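Local coordinates for protein DynE8 (Micromonospora chersina, PDB 4AMM) that forms the acyltransferase domain of an iterative polyketide synthase in enediyne (dynemicin) biosynthesis and probably transfers acyl units during chain assembly, at residues Gly100-Gly105 / Asp343-Val348; Ala150-Ser155 / Asp193-Ala198; Ala186-Ala191 / Arg299-Pro304. All coordinates share one frame; numbering follows the deposited sequence. Where two conformers were deposited one is given.

Interaction 1. Residues Gly100-Gly105 / Asp343-Val348; sequences GLLFPG and DLLVEV
Leu102 and Glu347 are paired in the middle of the parallel beta sheet at the core of the acyltransferase domain, where strand 99-103 lies next to strand 344-347. Four backbone hydrogen bonds fix the register: Leu344 O receives Gly100 N, Gly100 O receives Val346 N, Val346 O receives Leu102 N, and Leu102 O receives Val348 N. In the last, N to O is 2.8 Å; in the third, Leu102 N stands 38° out of the Val346 carbonyl plane. On one sheet face, Leu102 CD1 meets Leu345 CB at 3.8 Å. On the other, Leu101 CD2 touches Val348 CG2 at 3.9 Å. Phe103 has CG anti to its carbonyl carbon (chi1 -75°), and its ring runs beside the Val348 side chain, both pointing the same way, with CE1 3.6 Å from Val348 CG1. The ring also packs on Ile159 and Ala181. An alanine in place of Phe103 would probably open a gap beside Val348 CB and CG1 and beside Ile159, leaving the valine side chain less firmly packed. Pro104 CB approaches Glu347 OE2 at 3.4 Å. That carboxylate is buried yet satisfied, because OE1 accepts the backbone N-H of Ser355 and OE2 that of Leu354 at the start of helix 353-360, a setting likely to favour the ionised form.

Interaction 2. Residues Ala150-Ser155 / Asp193-Ala198; sequences AIIADS and DTLALA
Ile152 has CG1 anti to its carbonyl carbon (chi1 -71°), 3.7 Å from Ala198 CB; CG2 is then anti to the backbone N and lies 4.0 Å from Thr194 CG2. Leu195 reaches back by a different route, with CG anti to the backbone N and a chi2 of 66° that brings CD1 to 4.1 Å from Ala153 CB. The same methyl stands equally near the Ala153 backbone N, a van der Waals contact with the backbone. The Ile152 and Thr194 side chains cross at about a right angle. Ile152 CG2 also lies 4.2 Å from Leu195 CA, so that Ile152 meets Thr194, Leu195 and Ala198 within about one turn. The fold element is a nearly antiparallel helix pair of the acyltransferase domain, helix 144-165 against helix 191-206, with short-segment axes 162° apart in direction and 9.1 Å apart at closest approach. No hydrogen bond links the two segments; the side-chain contacts between them are made by carbon atoms. The polar branch of Thr194 is used elsewhere: OG1 bonds to the O of Asp190, the N-cap residue of the same helix, and its methyl remains the group that meets Ile152. Helix 178-185 adds a further surface, as Ala181 touches both Ile152 and Ser155. Leu195 likewise extends its contacts along helix 144-165 to Pro149 and Leu156.

Interaction 3. Residues Ala186-Ala191 / Arg299-Pro304; sequences AGALDA and RRPERP
The puckered ring of Pro301 meets two alanines with its CB and CG: CB lies 3.9 Å from Ala186 CB, and CG lies 4.1 Å from Ala188 CB. Beyond these two segments, the ring also touches Leu183 and Trp314. Two carbonyl groups carry the polar part of the contact. Glu302 N approaches nearly in line with the Ala186 C=O bond, 2.7 Å from O, with an N-H...O angle of 174°. The bond is therefore short and straight. At the other end, Arg299 N reaches Ala188 O at 2.8 Å, a little tilted from the carbonyl plane. The CB and CA of Ala188 both lie close to Arg299 O, each 3.2 Å away, the CA through a CA-H...O contact. Glu302 turns CG anti to its carbonyl carbon (chi1 -43°), which lays the start of the chain against Ala186 O. A water then joins the segments, giving a bond of 2.6 Å to Gly187 O and a weak one to Glu302 OE1. Gly187 ends helix 178-185 in a Schellman motif with a positive phi of 84°. A CB at this position would run into the preceding carbonyl oxygen and into Glu302 OE1, so the turn calls for glycine. Ala186 CB also packs 3.6 Å from Arg303 O. Past the turn, Asp190 is the N-cap of helix 191-206, its OD1 bonded to Asp193 N. The contact thus joins the link between two helices to the chain leading into edge strand 305-306. Two backbone bonds and small apolar groups hold it, at the cost of burying Arg303 N without a partner in the model.

Overall arrangement
The centre of interaction 1 lies about 4 Å from the centre of the chain, and interactions 2 and 3 are both nested in the sequence loop it closes. It touches interaction 2 directly: Val348 O and Ser155 OG are 3.2 Å apart in a probable hydrogen bond, although the centres are about 17 Å apart. Interactions 2 and 3 have centres about 15 Å apart and meet where Thr194 OG1 packs 3.6 Å from Leu189 O. Interaction 3 does not touch interaction 1, the nearest atoms being about 7 Å apart. Gly174, Ser176 and Gly178 match the GxSxG pattern and probably form a nucleophile elbow, as in related acyltransferases; Phe103 touches this region, and Ile152 lies near it without contact.

Interaction 1. Residues Gly100-Gly105 / Asp343-Val348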
loop_
_atom_site.group_PDB
_atom_site.type_symbol
_atom_site.label_atom_id
_atom_site.label_comp_id
_atom_site.label_asym_id
_atom_site.label_seq_id
_atom_site.Cartn_x
_atom_site.Cartn_y
_atom_site.Cartn_z
ATOM N N GLY A 100 -4.246 -7.898 5.444
ATOM C CA GLY A 100 -2.787 -7.730 5.413
ATOM C C GLY A 100 -2.452 -6.271 5.246
ATOM O O GLY A 100 -3.257 -5.545 4.676
ATOM N N LEU A 101 -1.283 -5.851 5.695
ATOM C CA LEU A 101 -0.793 -4.492 5.473
ATOM C C LEU A 101 0.232 -4.387 4.359
ATOM O O LEU A 101 1.065 -5.238 4.172
ATOM C CB LEU A 101 -0.179 -3.896 6.740
ATOM C CG LEU A 101 -1.033 -4.018 8.019
ATOM C CD1 LEU A 101 -0.259 -3.379 9.154
ATOM C CD2 LEU A 101 -2.342 -3.296 7.813
ATOM N N LEU A 102 0.122 -3.277 3.650
ATOM C CA LEU A 102 1.148 -2.885 2.596
ATOM C C LEU A 102 1.822 -1.606 2.953
ATOM O O LEU A 102 1.135 -0.606 3.161
ATOM C CB LEU A 102 0.421 -2.718 1.266
ATOM C CG LEU A 102 -0.454 -3.886 0.787
ATOM C CD1 LEU A 102 -1.250 -3.461 -0.510
ATOM C CD2 LEU A 102 0.343 -5.114 0.480
ATOM N N PHE A 103 3.167 -1.630 3.021
ATOM C CA PHE A 103 3.887 -0.405 3.345
ATOM C C PHE A 103 4.648 0.074 2.084
ATOM O O PHE A 103 5.524 -0.657 1.578
ATOM C CB PHE A 103 4.902 -0.675 4.454
ATOM C CG PHE A 103 4.220 -0.827 5.828
ATOM C CD1 PHE A 103 3.949 0.305 6.551
ATOM C CD2 PHE A 103 3.859 -2.074 6.350
ATOM C CE1 PHE A 103 3.295 0.232 7.814
ATOM C CE2 PHE A 103 3.174 -2.139 7.632
ATOM C CZ PHE A 103 2.921 -1.007 8.348
ATOM N N PRO A 104 4.276 1.267 1.576
ATOM C CA PRO A 104 4.841 1.695 0.285
ATOM C C PRO A 104 6.262 2.140 0.383
ATOM O O PRO A 104 6.826 2.542 1.436
ATOM C CB PRO A 104 3.949 2.880 -0.066
ATOM C CG PRO A 104 3.615 3.483 1.272
ATOM C CD PRO A 104 3.364 2.234 2.181
ATOM N N GLY A 105 6.857 2.173 -0.820
ATOM C CA GLY A 105 8.181 2.861 -0.962
ATOM C C GLY A 105 7.996 4.163 -1.713
ATOM O O GLY A 105 6.878 4.759 -1.784
ATOM N N ASP A 343 -7.760 -11.616 2.501
ATOM C CA ASP A 343 -8.868 -11.220 1.704
ATOM C C ASP A 343 -8.899 -9.756 1.346
ATOM O O ASP A 343 -9.446 -9.360 0.298
ATOM C CB ASP A 343 -10.138 -11.506 2.486
ATOM C CG ASP A 343 -10.200 -12.944 2.983
ATOM O OD1 ASP A 343 -10.229 -13.823 2.079
ATOM O OD2 ASP A 343 -10.156 -13.221 4.202
ATOM N N LEU A 344 -8.284 -8.941 2.190
ATOM C CA LEU A 344 -8.246 -7.545 1.933
ATOM C C LEU A 344 -6.868 -7.003 2.395
ATOM O O LEU A 344 -6.305 -7.431 3.397
ATOM C CB LEU A 344 -9.470 -6.957 2.661
ATOM C CG LEU A 344 -9.743 -5.494 2.577
ATOM C CD1 LEU A 344 -11.201 -5.356 2.853
ATOM C CD2 LEU A 344 -8.881 -4.804 3.642
ATOM N N LEU A 345 -6.312 -6.058 1.626
ATOM C CA LEU A 345 -5.029 -5.450 1.983
ATOM C C LEU A 345 -5.277 -3.987 2.261
ATOM O O LEU A 345 -6.030 -3.330 1.508
ATOM C CB LEU A 345 -4.072 -5.596 0.790
ATOM C CG LEU A 345 -3.752 -7.028 0.483
ATOM C CD1 LEU A 345 -3.246 -7.237 -0.895
ATOM C CD2 LEU A 345 -2.768 -7.567 1.514
ATOM N N VAL A 346 -4.654 -3.421 3.258
ATOM C CA VAL A 346 -4.737 -2.020 3.552
ATOM C C VAL A 346 -3.354 -1.427 3.489
ATOM O O VAL A 346 -2.406 -1.901 4.157
ATOM C CB VAL A 346 -5.341 -1.797 5.007
ATOM C CG1 VAL A 346 -5.309 -0.285 5.324
ATOM C CG2 VAL A 346 -6.788 -2.337 4.992
ATOM N N GLU A 347 -3.178 -0.437 2.629
ATOM C CA GLU A 347 -1.887 0.284 2.525
ATOM C C GLU A 347 -1.761 1.353 3.594
ATOM O O GLU A 347 -2.700 2.161 3.814
ATOM C CB GLU A 347 -1.791 0.830 1.077
ATOM C CG GLU A 347 -0.486 1.591 0.786
ATOM C CD GLU A 347 -0.392 2.023 -0.679
ATOM O OE1 GLU A 347 -1.362 1.846 -1.444
ATOM O OE2 GLU A 347 0.713 2.332 -1.060
ATOM N N VAL A 348 -0.604 1.319 4.267
ATOM C CA VAL A 348 -0.329 2.208 5.448
ATOM C C VAL A 348 0.827 3.181 5.154
ATOM O O VAL A 348 2.003 2.905 5.384
ATOM C CB VAL A 348 0.072 1.290 6.616
ATOM C CG1 VAL A 348 0.212 2.065 7.971
ATOM C CG2 VAL A 348 -0.968 0.185 6.849
#

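Interaction 2. Residues Ala150-Ser155 / Asp193-Ala198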
loop_
_atom_site.group_PDB
_atom_site.type_symbol
_atom_site.label_atom_id
_atom_site.label_comp_id
_atom_site.label_asym_id
_atom_site.label_seq_id
_atom_site.Cartn_x
_atom_site.Cartn_y
_atom_site.Cartn_z
ATOM N N ALA A 150 10.516 11.279 4.535
ATOM C CA ALA A 150 9.136 11.779 4.457
ATOM C C ALA A 150 8.149 10.664 4.344
ATOM O O ALA A 150 7.128 10.667 5.109
ATOM C CB ALA A 150 8.972 12.732 3.335
ATOM N N ILE A 151 8.384 9.700 3.459
ATOM C CA ILE A 151 7.437 8.586 3.297
ATOM C C ILE A 151 7.402 7.780 4.587
ATOM O O ILE A 151 6.287 7.351 5.026
ATOM C CB ILE A 151 7.937 7.726 2.183
ATOM C CG1 ILE A 151 7.697 8.527 0.865
ATOM C CG2 ILE A 151 7.202 6.376 2.106
ATOM C CD1 ILE A 151 8.497 7.927 -0.366
ATOM N N ILE A 152 8.525 7.480 5.232
ATOM C CA ILE A 152 8.556 6.658 6.453
ATOM C C ILE A 152 7.872 7.443 7.569
ATOM O O ILE A 152 7.099 6.802 8.320
ATOM C CB ILE A 152 10.002 6.247 6.760
ATOM C CG1 ILE A 152 10.477 5.235 5.757
ATOM C CG2 ILE A 152 10.094 5.785 8.200
ATOM C CD1 ILE A 152 9.706 3.856 5.879
ATOM N N ALA A 153 8.013 8.750 7.651
ATOM C CA ALA A 153 7.276 9.494 8.716
ATOM C C ALA A 153 5.776 9.319 8.505
ATOM O O ALA A 153 5.032 9.089 9.511
ATOM C CB ALA A 153 7.684 10.959 8.692
ATOM N N ASP A 154 5.269 9.382 7.294
ATOM C CA ASP A 154 3.814 9.195 7.052
ATOM C C ASP A 154 3.444 7.764 7.376
ATOM O O ASP A 154 2.364 7.506 7.930
ATOM C CB ASP A 154 3.376 9.579 5.635
ATOM C CG ASP A 154 3.378 11.083 5.409
ATOM O OD1 ASP A 154 3.136 11.871 6.360
ATOM O OD2 ASP A 154 3.584 11.470 4.231
ATOM N N SER A 155 4.239 6.771 6.984
ATOM C CA SER A 155 3.945 5.346 7.355
ATOM C C SER A 155 3.882 5.185 8.854
ATOM O O SER A 155 3.039 4.388 9.376
ATOM C CB SER A 155 4.917 4.389 6.689
ATOM O OG SER A 155 4.717 4.522 5.270
ATOM N N ASP A 193 14.203 5.215 15.649
ATOM C CA ASP A 193 15.338 4.552 14.965
ATOM C C ASP A 193 14.978 4.307 13.496
ATOM O O ASP A 193 15.846 4.450 12.621
ATOM C CB ASP A 193 15.762 3.283 15.675
ATOM C CG ASP A 193 16.407 3.563 17.028
ATOM O OD1 ASP A 193 16.816 4.709 17.311
ATOM O OD2 ASP A 193 16.555 2.530 17.712
ATOM N N THR A 194 13.727 3.949 13.213
ATOM C CA THR A 194 13.307 3.689 11.831
ATOM C C THR A 194 13.380 4.944 10.992
ATOM O O THR A 194 13.856 4.876 9.855
ATOM C CB THR A 194 11.917 3.102 11.869
ATOM O OG1 THR A 194 11.938 1.869 12.605
ATOM C CG2 THR A 194 11.433 2.751 10.449
ATOM N N LEU A 195 12.902 6.067 11.501
ATOM C CA LEU A 195 13.014 7.321 10.770
ATOM C C LEU A 195 14.462 7.712 10.617
ATOM O O LEU A 195 14.815 8.160 9.499
ATOM C CB LEU A 195 12.177 8.389 11.509
ATOM C CG LEU A 195 12.224 9.718 10.843
ATOM C CD1 LEU A 195 11.561 9.723 9.449
ATOM C CD2 LEU A 195 11.582 10.824 11.706
ATOM N N ALA A 196 15.315 7.564 11.637
ATOM C CA ALA A 196 16.684 7.889 11.517
ATOM C C ALA A 196 17.357 7.009 10.436
ATOM O O ALA A 196 18.155 7.516 9.623
ATOM C CB ALA A 196 17.370 7.774 12.902
ATOM N N LEU A 197 17.027 5.732 10.391
ATOM C CA LEU A 197 17.595 4.850 9.395
ATOM C C LEU A 197 17.098 5.250 8.005
ATOM O O LEU A 197 17.883 5.190 7.046
ATOM C CB LEU A 197 17.247 3.395 9.687
ATOM C CG LEU A 197 17.760 2.357 8.723
ATOM C CD1 LEU A 197 19.290 2.375 8.672
ATOM C CD2 LEU A 197 17.218 1.018 9.144
ATOM N N ALA A 198 15.855 5.618 7.888
ATOM C CA ALA A 198 15.349 6.133 6.576
ATOM C C ALA A 198 16.116 7.355 6.088
ATOM O O ALA A 198 16.356 7.457 4.926
ATOM C CB ALA A 198 13.855 6.417 6.640
#

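Interaction 3. Residues Ala186-Ala191 / Arg299-Pro304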
loop_
_atom_site.group_PDB
_atom_site.type_symbol
_atom_site.label_atom_id
_atom_site.label_comp_id
_atom_site.label_asym_id
_atom_site.label_seq_id
_atom_site.Cartn_x
_atom_site.Cartn_y
_atom_site.Cartn_z
ATOM N N ALA A 186 6.264 -4.512 12.976
ATOM C CA ALA A 186 6.465 -5.874 13.494
ATOM C C ALA A 186 7.293 -5.817 14.798
ATOM O O ALA A 186 7.522 -6.909 15.393
ATOM C CB ALA A 186 7.089 -6.804 12.450
ATOM N N GLY A 187 7.686 -4.652 15.253
ATOM C CA GLY A 187 8.470 -4.564 16.547
ATOM C C GLY A 187 9.954 -4.781 16.429
ATOM O O GLY A 187 10.648 -4.866 17.473
ATOM N N ALA A 188 10.550 -4.815 15.221
ATOM C CA ALA A 188 11.998 -5.030 15.105
ATOM C C ALA A 188 12.847 -3.783 15.450
ATOM O O ALA A 188 14.047 -3.877 15.810
ATOM C CB ALA A 188 12.314 -5.560 13.696
ATOM N N LEU A 189 12.257 -2.595 15.270
ATOM C CA LEU A 189 12.889 -1.339 15.505
ATOM C C LEU A 189 11.853 -0.275 15.868
ATOM O O LEU A 189 10.775 -0.210 15.254
ATOM C CB LEU A 189 13.604 -0.918 14.200
ATOM C CG LEU A 189 14.695 0.102 14.394
ATOM C CD1 LEU A 189 15.849 -0.430 15.291
ATOM C CD2 LEU A 189 15.277 0.501 13.050
ATOM N N ASP A 190 12.167 0.607 16.808
ATOM C CA ASP A 190 11.240 1.610 17.182
ATOM C C ASP A 190 11.076 2.716 16.154
ATOM O O ASP A 190 11.915 2.847 15.178
ATOM C CB ASP A 190 11.481 2.158 18.627
ATOM C CG ASP A 190 12.635 3.179 18.713
ATOM O OD1 ASP A 190 13.193 3.622 17.676
ATOM O OD2 ASP A 190 12.969 3.595 19.871
ATOM N N ALA A 191 10.050 3.532 16.295
ATOM C CA ALA A 191 9.781 4.561 15.302
ATOM C C ALA A 191 10.930 5.547 15.148
ATOM O O ALA A 191 11.212 5.973 14.026
ATOM C CB ALA A 191 8.454 5.323 15.626
ATOM N N ARG A 299 15.568 -5.829 17.117
ATOM C CA ARG A 299 14.924 -6.981 17.778
ATOM C C ARG A 299 14.303 -7.902 16.749
ATOM O O ARG A 299 14.006 -7.480 15.626
ATOM C CB ARG A 299 13.844 -6.475 18.759
ATOM C CG ARG A 299 14.327 -5.363 19.719
ATOM C CD ARG A 299 13.452 -5.154 20.952
ATOM N NE ARG A 299 13.968 -4.034 21.757
ATOM C CZ ARG A 299 13.399 -3.543 22.867
ATOM N NH1 ARG A 299 12.278 -4.081 23.355
ATOM N NH2 ARG A 299 13.964 -2.518 23.507
ATOM N N ARG A 300 14.064 -9.139 17.133
ATOM C CA ARG A 300 13.358 -10.065 16.322
ATOM C C ARG A 300 11.938 -9.537 16.046
ATOM O O ARG A 300 11.293 -9.075 16.977
ATOM C CB ARG A 300 13.237 -11.380 17.100
ATOM C CG ARG A 300 12.750 -12.513 16.234
ATOM C CD ARG A 300 13.000 -13.904 16.884
ATOM N NE ARG A 300 12.872 -15.020 15.932
ATOM C CZ ARG A 300 11.714 -15.584 15.572
ATOM N NH1 ARG A 300 10.561 -15.133 16.080
ATOM N NH2 ARG A 300 11.704 -16.602 14.703
ATOM N N PRO A 301 11.481 -9.592 14.773
ATOM C CA PRO A 301 10.076 -9.213 14.527
ATOM C C PRO A 301 9.108 -10.105 15.247
ATOM O O PRO A 301 9.339 -11.339 15.311
ATOM C CB PRO A 301 9.901 -9.447 13.019
ATOM C CG PRO A 301 11.238 -9.279 12.432
ATOM C CD PRO A 301 12.208 -9.835 13.513
ATOM N N GLU A 302 8.039 -9.505 15.777
ATOM C CA GLU A 302 7.042 -10.221 16.599
ATOM C C GLU A 302 5.743 -10.508 15.876
ATOM O O GLU A 302 4.816 -11.163 16.407
ATOM C CB GLU A 302 6.729 -9.402 17.867
ATOM C CG GLU A 302 8.051 -8.820 18.499
ATOM C CD GLU A 302 7.905 -8.150 19.894
ATOM O OE1 GLU A 302 7.543 -6.936 19.984
ATOM O OE2 GLU A 302 8.201 -8.844 20.908
ATOM N N ARG A 303 5.623 -9.992 14.654
ATOM C CA ARG A 303 4.430 -10.161 13.795
ATOM C C ARG A 303 4.963 -10.580 12.379
ATOM O O ARG A 303 6.150 -10.297 12.068
ATOM C CB ARG A 303 3.627 -8.861 13.695
ATOM C CG ARG A 303 3.408 -8.157 15.033
ATOM C CD ARG A 303 2.447 -7.025 14.828
ATOM N NE ARG A 303 2.243 -6.162 15.978
ATOM C CZ ARG A 303 1.110 -5.484 16.232
ATOM N NH1 ARG A 303 0.023 -5.614 15.455
ATOM N NH2 ARG A 303 1.039 -4.713 17.314
ATOM N N PRO A 304 4.151 -11.255 11.552
ATOM C CA PRO A 304 4.655 -11.794 10.281
ATOM C C PRO A 304 4.952 -10.667 9.263
ATOM O O PRO A 304 4.119 -9.792 9.048
ATOM C CB PRO A 304 3.515 -12.658 9.775
ATOM C CG PRO A 304 2.885 -13.070 11.130
ATOM C CD PRO A 304 2.806 -11.855 11.855
HETATM O O HOH W 1 9.859 -5.805 19.774
#